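Local coordinates for endoglucanase (Thermotoga maritima, PDB 2FVG), which probably acts as an aminopeptidase of the M42 family that uses two divalent metal ions per subunit, despite its name, at residues W235-F247 with I313-L325. Numbering follows the deposited sequence.
Sequences WATHLGDGPAITF and IIDLNDYENTKKL
The type II turn His238–Asp241 and the chain leaving it up to Pro243 run along the start of helix 316-332, with the CA atoms of Gly242 and Asp318 4.5 Å apart. One carboxylate bridges the turn and the residue after it: Asp318 OD2 takes the N-H of Gly240 at 2.7 Å, nearly straight (165°) and on the syn side, tilted somewhat out of the carboxylate plane, while OD1 takes Gly242 N, also at 2.7 Å but more bent (135°) and from above that plane. With CG anti to its own carbonyl carbon (chi1 -73°), Asp318 presents both oxygens to the turn. Replacing Asp318 by an alanine removes both oxygens and would probably leave the N-H groups of Gly240 and Gly242 without their acceptor, the turn freer to shift from the helix. Asp315, the N-cap, accepts weak bonds from Asn317 N and Asp318 N through OD1, and its OD2 forms a salt bridge with Arg160. On one flank Leu239 crosses Ile313 at about a right angle; its CD2 lies 3.3 Å from Ile313 O and its CD1 meets Ile313 CG2. On the other, the Pro243 ring sets CD on Asn321 CB (3.6 Å) and CB beside Thr322 OG1 (3.4 Å), a hydroxyl that donates to Asp318 O and pairs with Thr302. Further along the helix, Leu325 CD2 meets Pro243 CG, with Ile245 CD1 more loosely placed. An aspartate in a helix's first turn thus grips two N-H groups in and just after a type II beta turn, joining the loop into strand 244-245 of this M42 peptidase's mixed sheet to the helix after strand 312-315.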
loop_
_atom_site.group_PDB
_atom_site.type_symbol
_atom_site.label_atom_id
_atom_site.label_comp_id
_atom_site.label_asym_id
_atom_site.label_seq_id
_atom_site.Cartn_x
_atom_site.Cartn_y
_atom_site.Cartn_z
ATOM N N TRP A 235 -19.711 8.966 11.029
ATOM C CA TRP A 235 -20.050 8.546 9.657
ATOM C C TRP A 235 -18.777 8.327 8.809
ATOM O O TRP A 235 -18.506 9.048 7.854
ATOM C CB TRP A 235 -21.015 9.545 8.990
ATOM C CG TRP A 235 -22.098 10.020 9.921
ATOM C CD1 TRP A 235 -22.226 11.274 10.461
ATOM C CD2 TRP A 235 -23.172 9.239 10.468
ATOM N NE1 TRP A 235 -23.321 11.330 11.292
ATOM C CE2 TRP A 235 -23.921 10.096 11.319
ATOM C CE3 TRP A 235 -23.581 7.907 10.318
ATOM C CZ2 TRP A 235 -25.061 9.660 12.018
ATOM C CZ3 TRP A 235 -24.726 7.470 11.014
ATOM C CH2 TRP A 235 -25.446 8.348 11.852
ATOM N N ALA A 236 -18.002 7.316 9.174
ATOM C CA ALA A 236 -16.754 7.004 8.489
ATOM C C ALA A 236 -16.519 5.511 8.533
ATOM O O ALA A 236 -17.301 4.792 9.146
ATOM C CB ALA A 236 -15.598 7.744 9.156
ATOM N N THR A 237 -15.462 5.053 7.863
ATOM C CA THR A 237 -15.067 3.661 7.855
ATOM C C THR A 237 -14.337 3.483 9.181
ATOM O O THR A 237 -13.365 4.200 9.461
ATOM C CB THR A 237 -14.122 3.354 6.675
ATOM O OG1 THR A 237 -14.680 3.881 5.469
ATOM C CG2 THR A 237 -13.935 1.857 6.519
ATOM N N HIS A 238 -14.787 2.550 10.009
ATOM C CA HIS A 238 -14.177 2.445 11.337
ATOM C C HIS A 238 -13.271 1.292 11.650
ATOM O O HIS A 238 -13.486 0.175 11.191
ATOM C CB HIS A 238 -15.260 2.513 12.404
ATOM C CG HIS A 238 -16.094 3.749 12.312
ATOM N ND1 HIS A 238 -15.557 5.019 12.421
ATOM C CD2 HIS A 238 -17.425 3.913 12.134
ATOM C CE1 HIS A 238 -16.522 5.912 12.298
ATOM N NE2 HIS A 238 -17.665 5.267 12.128
ATOM N N LEU A 239 -12.260 1.576 12.474
ATOM C CA LEU A 239 -11.362 0.545 12.989
ATOM C C LEU A 239 -12.218 -0.410 13.808
ATOM O O LEU A 239 -13.046 0.029 14.603
ATOM C CB LEU A 239 -10.286 1.157 13.893
ATOM C CG LEU A 239 -9.187 2.061 13.318
ATOM C CD1 LEU A 239 -8.310 2.545 14.428
ATOM C CD2 LEU A 239 -8.349 1.318 12.326
ATOM N N GLY A 240 -12.055 -1.704 13.583
ATOM C CA GLY A 240 -12.791 -2.700 14.345
ATOM C C GLY A 240 -14.052 -3.230 13.689
ATOM O O GLY A 240 -14.510 -4.317 14.043
ATOM N N ASP A 241 -14.618 -2.475 12.749
ATOM C CA ASP A 241 -15.850 -2.904 12.059
ATOM C C ASP A 241 -15.644 -3.830 10.838
ATOM O O ASP A 241 -16.611 -4.180 10.162
ATOM C CB ASP A 241 -16.738 -1.690 11.718
ATOM C CG ASP A 241 -17.370 -1.050 12.968
ATOM O OD1 ASP A 241 -17.138 -1.541 14.092
ATOM O OD2 ASP A 241 -18.112 -0.056 12.831
ATOM N N GLY A 242 -14.395 -4.221 10.571
ATOM C CA GLY A 242 -14.066 -5.154 9.487
ATOM C C GLY A 242 -13.602 -4.507 8.192
ATOM O O GLY A 242 -13.540 -3.288 8.095
ATOM N N PRO A 243 -13.199 -5.329 7.206
ATOM C CA PRO A 243 -12.826 -4.743 5.929
ATOM C C PRO A 243 -14.010 -4.026 5.300
ATOM O O PRO A 243 -15.167 -4.487 5.428
ATOM C CB PRO A 243 -12.446 -5.949 5.072
ATOM C CG PRO A 243 -13.110 -7.152 5.762
ATOM C CD PRO A 243 -13.037 -6.800 7.224
ATOM N N ALA A 244 -13.713 -2.925 4.614
ATOM C CA ALA A 244 -14.700 -2.095 3.914
ATOM C C ALA A 244 -14.859 -2.588 2.490
ATOM O O ALA A 244 -13.869 -2.804 1.807
ATOM C CB ALA A 244 -14.239 -0.599 3.875
ATOM N N ILE A 245 -16.103 -2.736 2.031
ATOM C CA ILE A 245 -16.386 -3.214 0.673
ATOM C C ILE A 245 -16.858 -1.992 -0.124
ATOM O O ILE A 245 -17.869 -1.379 0.213
ATOM C CB ILE A 245 -17.395 -4.404 0.723
ATOM C CG1 ILE A 245 -16.818 -5.515 1.614
ATOM C CG2 ILE A 245 -17.643 -5.006 -0.659
ATOM C CD1 ILE A 245 -17.773 -6.661 1.850
ATOM N N THR A 246 -16.073 -1.577 -1.121
ATOM C CA THR A 246 -16.407 -0.426 -1.926
ATOM C C THR A 246 -17.585 -0.692 -2.865
ATOM O O THR A 246 -17.644 -1.719 -3.540
ATOM C CB THR A 246 -15.173 0.063 -2.715
ATOM O OG1 THR A 246 -14.142 0.400 -1.792
ATOM C CG2 THR A 246 -15.479 1.274 -3.536
ATOM N N PHE A 247 -18.523 0.247 -2.900
ATOM C CA PHE A 247 -19.697 0.146 -3.772
ATOM C C PHE A 247 -19.475 0.910 -5.088
ATOM O O PHE A 247 -19.875 0.448 -6.152
ATOM C CB PHE A 247 -20.957 0.644 -3.041
ATOM C CG PHE A 247 -22.215 0.611 -3.885
ATOM C CD1 PHE A 247 -22.962 -0.557 -4.011
ATOM C CD2 PHE A 247 -22.654 1.752 -4.541
ATOM C CE1 PHE A 247 -24.119 -0.579 -4.789
ATOM C CE2 PHE A 247 -23.817 1.732 -5.318
ATOM C CZ PHE A 247 -24.548 0.571 -5.436
ATOM N N ILE A 313 -3.183 4.130 12.116
ATOM C CA ILE A 313 -3.477 2.995 12.973
ATOM C C ILE A 313 -4.342 1.992 12.260
ATOM O O ILE A 313 -5.297 2.378 11.599
ATOM C CB ILE A 313 -4.300 3.496 14.196
ATOM C CG1 ILE A 313 -3.671 4.767 14.814
ATOM C CG2 ILE A 313 -4.500 2.403 15.252
ATOM C CD1 ILE A 313 -4.626 5.567 15.661
ATOM N N ILE A 314 -4.008 0.706 12.366
ATOM C CA ILE A 314 -4.912 -0.324 11.867
ATOM C C ILE A 314 -5.299 -1.246 13.024
ATOM O O ILE A 314 -4.571 -1.357 14.016
ATOM C CB ILE A 314 -4.344 -1.157 10.693
ATOM C CG1 ILE A 314 -3.162 -2.017 11.137
ATOM C CG2 ILE A 314 -4.006 -0.262 9.499
ATOM C CD1 ILE A 314 -2.867 -3.154 10.183
ATOM N N ASP A 315 -6.450 -1.889 12.897
ATOM C CA ASP A 315 -6.924 -2.814 13.891
ATOM C C ASP A 315 -6.543 -4.167 13.327
ATOM O O ASP A 315 -6.860 -4.462 12.172
ATOM C CB ASP A 315 -8.446 -2.657 14.052
ATOM C CG ASP A 315 -9.010 -3.548 15.120
ATOM O OD1 ASP A 315 -9.212 -4.742 14.841
ATOM O OD2 ASP A 315 -9.269 -3.059 16.238
ATOM N N LEU A 316 -5.836 -4.975 14.115
ATOM C CA LEU A 316 -5.402 -6.300 13.655
ATOM C C LEU A 316 -6.548 -7.298 13.402
ATOM O O LEU A 316 -6.394 -8.220 12.602
ATOM C CB LEU A 316 -4.290 -6.878 14.545
ATOM C CG LEU A 316 -2.985 -6.055 14.558
ATOM C CD1 LEU A 316 -2.001 -6.622 15.551
ATOM C CD2 LEU A 316 -2.356 -5.986 13.165
ATOM N N ASN A 317 -7.680 -7.142 14.078
ATOM C CA ASN A 317 -8.813 -8.009 13.770
ATOM C C ASN A 317 -9.339 -7.697 12.369
ATOM O O ASN A 317 -9.730 -8.601 11.636
ATOM C CB ASN A 317 -9.945 -7.863 14.796
ATOM C CG ASN A 317 -9.595 -8.453 16.140
ATOM O OD1 ASN A 317 -9.044 -9.552 16.226
ATOM N ND2 ASN A 317 -9.937 -7.735 17.206
ATOM N N ASP A 318 -9.353 -6.416 12.000
ATOM C CA ASP A 318 -9.785 -6.015 10.655
ATOM C C ASP A 318 -8.821 -6.586 9.623
ATOM O O ASP A 318 -9.233 -7.106 8.600
ATOM C CB ASP A 318 -9.767 -4.504 10.498
ATOM C CG ASP A 318 -10.877 -3.818 11.231
ATOM O OD1 ASP A 318 -11.913 -4.443 11.573
ATOM O OD2 ASP A 318 -10.701 -2.615 11.444
ATOM N N TYR A 319 -7.528 -6.420 9.873
ATOM C CA TYR A 319 -6.501 -6.975 9.003
ATOM C C TYR A 319 -6.713 -8.486 8.748
ATOM O O TYR A 319 -6.621 -8.957 7.598
ATOM C CB TYR A 319 -5.135 -6.747 9.630
ATOM C CG TYR A 319 -4.015 -7.396 8.860
ATOM C CD1 TYR A 319 -3.627 -8.722 9.120
ATOM C CD2 TYR A 319 -3.320 -6.681 7.889
ATOM C CE1 TYR A 319 -2.597 -9.316 8.402
ATOM C CE2 TYR A 319 -2.300 -7.248 7.185
ATOM C CZ TYR A 319 -1.934 -8.550 7.431
ATOM O OH TYR A 319 -0.890 -9.070 6.712
ATOM N N GLU A 320 -6.990 -9.232 9.817
ATOM C CA GLU A 320 -7.200 -10.672 9.736
ATOM C C GLU A 320 -8.429 -11.032 8.941
ATOM O O GLU A 320 -8.446 -12.044 8.238
ATOM C CB GLU A 320 -7.312 -11.298 11.131
ATOM C CG GLU A 320 -5.987 -11.479 11.824
ATOM C CD GLU A 320 -5.059 -12.412 11.054
ATOM O OE1 GLU A 320 -5.504 -13.533 10.709
ATOM O OE2 GLU A 320 -3.889 -12.023 10.798
ATOM N N ASN A 321 -9.473 -10.226 9.083
ATOM C CA ASN A 321 -10.711 -10.456 8.356
ATOM C C ASN A 321 -10.593 -10.139 6.879
ATOM O O ASN A 321 -11.259 -10.773 6.046
ATOM C CB ASN A 321 -11.840 -9.697 9.009
ATOM C CG ASN A 321 -12.297 -10.365 10.255
ATOM O OD1 ASN A 321 -12.584 -11.561 10.247
ATOM N ND2 ASN A 321 -12.378 -9.610 11.338
ATOM N N THR A 322 -9.765 -9.145 6.565
ATOM C CA THR A 322 -9.459 -8.800 5.181
ATOM C C THR A 322 -8.739 -9.989 4.535
ATOM O O THR A 322 -9.115 -10.437 3.442
ATOM C CB THR A 322 -8.551 -7.583 5.100
ATOM O OG1 THR A 322 -9.148 -6.510 5.829
ATOM C CG2 THR A 322 -8.365 -7.141 3.627
ATOM N N LYS A 323 -7.714 -10.503 5.216
ATOM C CA LYS A 323 -6.975 -11.667 4.754
ATOM C C LYS A 323 -7.919 -12.869 4.598
ATOM O O LYS A 323 -7.833 -13.598 3.609
ATOM C CB LYS A 323 -5.851 -11.994 5.740
ATOM C CG LYS A 323 -5.084 -13.273 5.418
ATOM C CD LYS A 323 -4.317 -13.832 6.609
ATOM C CE LYS A 323 -5.213 -14.654 7.545
ATOM N NZ LYS A 323 -4.448 -15.274 8.682
ATOM N N LYS A 324 -8.808 -13.098 5.569
ATOM C CA LYS A 324 -9.762 -14.213 5.471
ATOM C C LYS A 324 -10.635 -14.068 4.233
ATOM O O LYS A 324 -10.801 -15.003 3.480
ATOM C CB LYS A 324 -10.675 -14.302 6.693
ATOM C CG LYS A 324 -10.113 -14.983 7.937
ATOM C CD LYS A 324 -11.233 -15.093 8.981
ATOM C CE LYS A 324 -10.784 -15.718 10.296
ATOM N NZ LYS A 324 -9.842 -14.851 11.050
ATOM N N LEU A 325 -11.198 -12.883 4.037
ATOM C CA LEU A 325 -12.068 -12.592 2.895
ATOM C C LEU A 325 -11.385 -12.788 1.536
ATOM O O LEU A 325 -11.968 -13.370 0.638
ATOM C CB LEU A 325 -12.647 -11.171 3.003
ATOM C CG LEU A 325 -13.705 -10.731 1.995
ATOM C CD1 LEU A 325 -14.885 -11.724 1.937
ATOM C CD2 LEU A 325 -14.188 -9.330 2.318
#